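Local coordinates for protein copper induced nitroreductase D (PDB 4BN7) that binds flavin mononucleotide and probably works as an FMN-dependent oxidoreductase of the nitroreductase family, at residues A147-Y152 and G174-G179. Sequence-based numbering, arbitrary orientation.
With FMN (flavin mononucleotide), chain B; RLM (2,6-bis(chloranyl)-4-[(4-hydroxyphenyl)amino]phenol), chain C.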
loop_
_atom_site.group_PDB
_atom_site.type_symbol
_atom_site.label_atom_id
_atom_site.label_comp_id
_atom_site.label_asym_id
_atom_site.label_seq_id
_atom_site.Cartn_x
_atom_site.Cartn_y
_atom_site.Cartn_z
ATOM N N ALA A 147 2.213 -16.772 1.084
ATOM C CA ALA A 147 3.091 -16.028 0.200
ATOM C C ALA A 147 4.140 -15.285 0.997
ATOM O O ALA A 147 3.996 -15.070 2.204
ATOM C CB ALA A 147 2.291 -15.046 -0.650
ATOM N N ASN A 148 5.207 -14.911 0.313
ATOM C CA ASN A 148 6.211 -14.036 0.895
ATOM C C ASN A 148 6.677 -13.068 -0.189
ATOM O O ASN A 148 6.586 -13.375 -1.372
ATOM C CB ASN A 148 7.361 -14.834 1.506
ATOM C CG ASN A 148 8.111 -15.682 0.489
ATOM O OD1 ASN A 148 8.980 -15.188 -0.226
ATOM N ND2 ASN A 148 7.811 -16.975 0.458
ATOM N N LEU A 149 7.141 -11.894 0.228
ATOM C CA LEU A 149 7.467 -10.807 -0.687
ATOM C C LEU A 149 8.976 -10.598 -0.722
ATOM O O LEU A 149 9.602 -10.356 0.315
ATOM C CB LEU A 149 6.762 -9.521 -0.236
ATOM C CG LEU A 149 6.958 -8.277 -1.106
ATOM C CD1 LEU A 149 6.349 -8.516 -2.478
ATOM C CD2 LEU A 149 6.344 -7.039 -0.451
ATOM N N GLN A 150 9.555 -10.700 -1.915
ATOM C CA GLN A 150 10.994 -10.584 -2.098
ATOM C C GLN A 150 11.347 -9.379 -2.962
ATOM O O GLN A 150 10.486 -8.830 -3.665
ATOM C CB GLN A 150 11.552 -11.851 -2.749
ATOM C CG GLN A 150 11.345 -13.110 -1.928
ATOM C CD GLN A 150 11.826 -12.944 -0.502
ATOM O OE1 GLN A 150 12.889 -12.374 -0.259
ATOM N NE2 GLN A 150 11.034 -13.421 0.450
ATOM N N HIS A 151 12.618 -8.983 -2.913
ATOM C CA HIS A 151 13.091 -7.841 -3.686
ATOM C C HIS A 151 14.448 -8.087 -4.330
ATOM O O HIS A 151 15.482 -7.625 -3.845
ATOM C CB HIS A 151 13.122 -6.593 -2.807
ATOM C CG HIS A 151 11.764 -6.176 -2.350
ATOM N ND1 HIS A 151 11.191 -6.649 -1.188
ATOM C CD2 HIS A 151 10.841 -5.373 -2.926
ATOM C CE1 HIS A 151 9.981 -6.135 -1.058
ATOM N NE2 HIS A 151 9.744 -5.359 -2.101
ATOM N N TYR A 152 14.432 -8.819 -5.438
ATOM C CA TYR A 152 15.649 -9.078 -6.203
ATOM C C TYR A 152 15.788 -8.107 -7.371
ATOM O O TYR A 152 16.668 -8.258 -8.222
ATOM C CB TYR A 152 15.683 -10.528 -6.676
ATOM C CG TYR A 152 15.939 -11.477 -5.536
ATOM C CD1 TYR A 152 17.210 -11.611 -5.003
ATOM C CD2 TYR A 152 14.910 -12.213 -4.969
ATOM C CE1 TYR A 152 17.455 -12.461 -3.947
ATOM C CE2 TYR A 152 15.149 -13.073 -3.910
ATOM C CZ TYR A 152 16.421 -13.184 -3.400
ATOM O OH TYR A 152 16.675 -14.042 -2.348
ATOM N N GLY A 174 8.674 -5.599 -6.859
ATOM C CA GLY A 174 8.568 -6.663 -5.869
ATOM C C GLY A 174 8.190 -7.991 -6.504
ATOM O O GLY A 174 7.661 -8.028 -7.614
ATOM N N GLN A 175 8.476 -9.084 -5.801
ATOM C CA GLN A 175 8.134 -10.417 -6.286
ATOM C C GLN A 175 7.460 -11.207 -5.173
ATOM O O GLN A 175 8.102 -11.585 -4.185
ATOM C CB GLN A 175 9.380 -11.156 -6.780
ATOM C CG GLN A 175 10.156 -10.400 -7.844
ATOM C CD GLN A 175 11.219 -9.511 -7.253
ATOM O OE1 GLN A 175 12.049 -9.962 -6.468
ATOM N NE2 GLN A 175 11.199 -8.237 -7.617
ATOM N N LEU A 176 6.165 -11.449 -5.337
ATOM C CA LEU A 176 5.384 -12.174 -4.347
ATOM C C LEU A 176 5.354 -13.658 -4.689
ATOM O O LEU A 176 4.695 -14.079 -5.636
ATOM C CB LEU A 176 3.962 -11.615 -4.285
ATOM C CG LEU A 176 3.102 -12.114 -3.130
ATOM C CD1 LEU A 176 3.620 -11.566 -1.796
ATOM C CD2 LEU A 176 1.656 -11.738 -3.366
ATOM N N VAL A 177 6.092 -14.438 -3.915
ATOM C CA VAL A 177 6.161 -15.881 -4.099
ATOM C C VAL A 177 4.990 -16.509 -3.358
ATOM O O VAL A 177 4.726 -16.160 -2.214
ATOM C CB VAL A 177 7.480 -16.420 -3.547
ATOM C CG1 VAL A 177 7.574 -17.924 -3.737
ATOM C CG2 VAL A 177 8.646 -15.708 -4.213
ATOM N N PHE A 178 4.272 -17.421 -4.006
ATOM C CA PHE A 178 3.058 -17.959 -3.405
ATOM C C PHE A 178 2.867 -19.446 -3.670
ATOM O O PHE A 178 3.398 -20.001 -4.631
ATOM C CB PHE A 178 1.830 -17.176 -3.878
ATOM C CG PHE A 178 1.423 -17.466 -5.294
ATOM C CD1 PHE A 178 2.063 -16.845 -6.355
ATOM C CD2 PHE A 178 0.396 -18.353 -5.567
ATOM C CE1 PHE A 178 1.690 -17.106 -7.658
ATOM C CE2 PHE A 178 0.014 -18.619 -6.880
ATOM C CZ PHE A 178 0.670 -17.998 -7.922
ATOM N N GLY A 179 2.095 -20.092 -2.803
ATOM C CA GLY A 179 1.815 -21.511 -2.956
ATOM C C GLY A 179 1.083 -22.066 -1.750
ATOM O O GLY A 179 0.545 -21.313 -0.937
HETATM N N1 FMN B . 10.161 -10.193 3.517
HETATM C C2 FMN B . 11.310 -10.918 2.874
HETATM O O2 FMN B . 11.505 -12.061 3.147
HETATM N N3 FMN B . 12.139 -10.207 1.940
HETATM C C4 FMN B . 11.913 -8.888 1.630
HETATM O O4 FMN B . 12.552 -8.346 0.790
HETATM C C4A FMN B . 10.795 -8.179 2.260
HETATM N N5 FMN B . 10.566 -6.951 2.008
HETATM C C5A FMN B . 9.235 -6.360 2.400
HETATM C C6 FMN B . 8.803 -5.024 1.819
HETATM C C7 FMN B . 7.627 -4.513 2.146
HETATM C C7M FMN B . 7.177 -3.162 1.598
HETATM C C8 FMN B . 6.708 -5.274 3.111
HETATM C C8M FMN B . 5.333 -4.707 3.446
HETATM C C9 FMN B . 7.089 -6.431 3.624
HETATM C C9A FMN B . 8.436 -7.020 3.262
HETATM N N10 FMN B . 8.854 -8.279 3.825
HETATM C C10 FMN B . 9.930 -8.927 3.231
HETATM C "C1'" FMN B . 8.003 -9.016 4.742
HETATM C "C2'" FMN B . 7.971 -8.329 6.102
HETATM O "O2'" FMN B . 9.154 -8.604 6.796
HETATM C "C3'" FMN B . 6.762 -8.871 6.866
HETATM O "O3'" FMN B . 5.616 -8.441 6.171
HETATM C "C4'" FMN B . 6.780 -8.368 8.314
HETATM O "O4'" FMN B . 7.852 -8.946 9.017
HETATM C "C5'" FMN B . 5.491 -8.738 9.042
HETATM O "O5'" FMN B . 5.348 -10.130 9.029
HETATM P P FMN B . 4.000 -10.764 8.329
HETATM O O1P FMN B . 2.817 -10.058 8.861
HETATM O O2P FMN B . 4.102 -10.515 6.717
HETATM O O3P FMN B . 4.017 -12.347 8.692
HETATM C CAI RLM C . 14.271 -9.657 4.685
HETATM C CAN RLM C . 13.123 -9.227 5.330
HETATM CL CLC RLM C . 12.325 -10.197 6.520
HETATM C CAP RLM C . 12.583 -7.996 5.014
HETATM O OAA RLM C . 11.463 -7.572 5.668
HETATM C CAO RLM C . 13.174 -7.161 4.089
HETATM CL CLD RLM C . 12.427 -5.627 3.775
HETATM C CAJ RLM C . 14.323 -7.579 3.439
HETATM C CAQ RLM C . 14.863 -8.834 3.730
HETATM N NAK RLM C . 16.064 -9.275 3.088
HETATM C CAM RLM C . 16.205 -9.356 1.666
HETATM C CAG RLM C . 16.355 -10.598 1.068
HETATM C CAE RLM C . 16.506 -10.689 -0.306
HETATM C CAL RLM C . 16.515 -9.539 -1.082
HETATM O OAB RLM C . 16.666 -9.633 -2.447
HETATM C CAF RLM C . 16.373 -8.296 -0.483
HETATM C CAH RLM C . 16.223 -8.203 0.892
#
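Asn-148 with Val-177 and Gln-150 with Gln-175 form hydrogen-bonded pairs between strands 145-150 and 170-181, antiparallel neighbours in the central sheet of the nitroreductase fold, where the first strand runs out into the flavin site. Beyond the last pair the side chain of Gln-175 takes over from the backbone: bent at chi2 (91°), it swings its amide round so that OE1 receives Tyr-152 N at 2.8 Å, almost straight (175°), in the carbonyl plane and on a lone pair. Its NE2 donates to Asn-153 OD1, so glutamine, with an acceptor and a donor on one amide, suits this place by holding the turning chain at two points.

On the same face, Gln-150 folds back, with CG beside its own backbone N and the chain bent at chi2 (-51°). Gln-150 NE2 thereby donates to both Asn-148 OD1 (2.8 Å) and FMN O2, while OE1 accepts a weak bond from FMN N3. Asn-148 lies alongside Val-177, and its ND2 is bound to Ile-12 O, which leaves OD1 turned to accept from Gln-150, consistent with a second-shell residue orienting the flavin-binding amide. The opposite face is apolar: Leu-176 CD1 packs against Ala-147 CB (3.9 Å) and Leu-149 CB, against helix 120-142, and Leu-149 CD2 touches the flavin's dimethylbenzene ring at C7 (3.8 Å). Past the strand end, the His-151 ring meets the flavin with its edge, ND1 donating to FMN O4 at 2.9 Å.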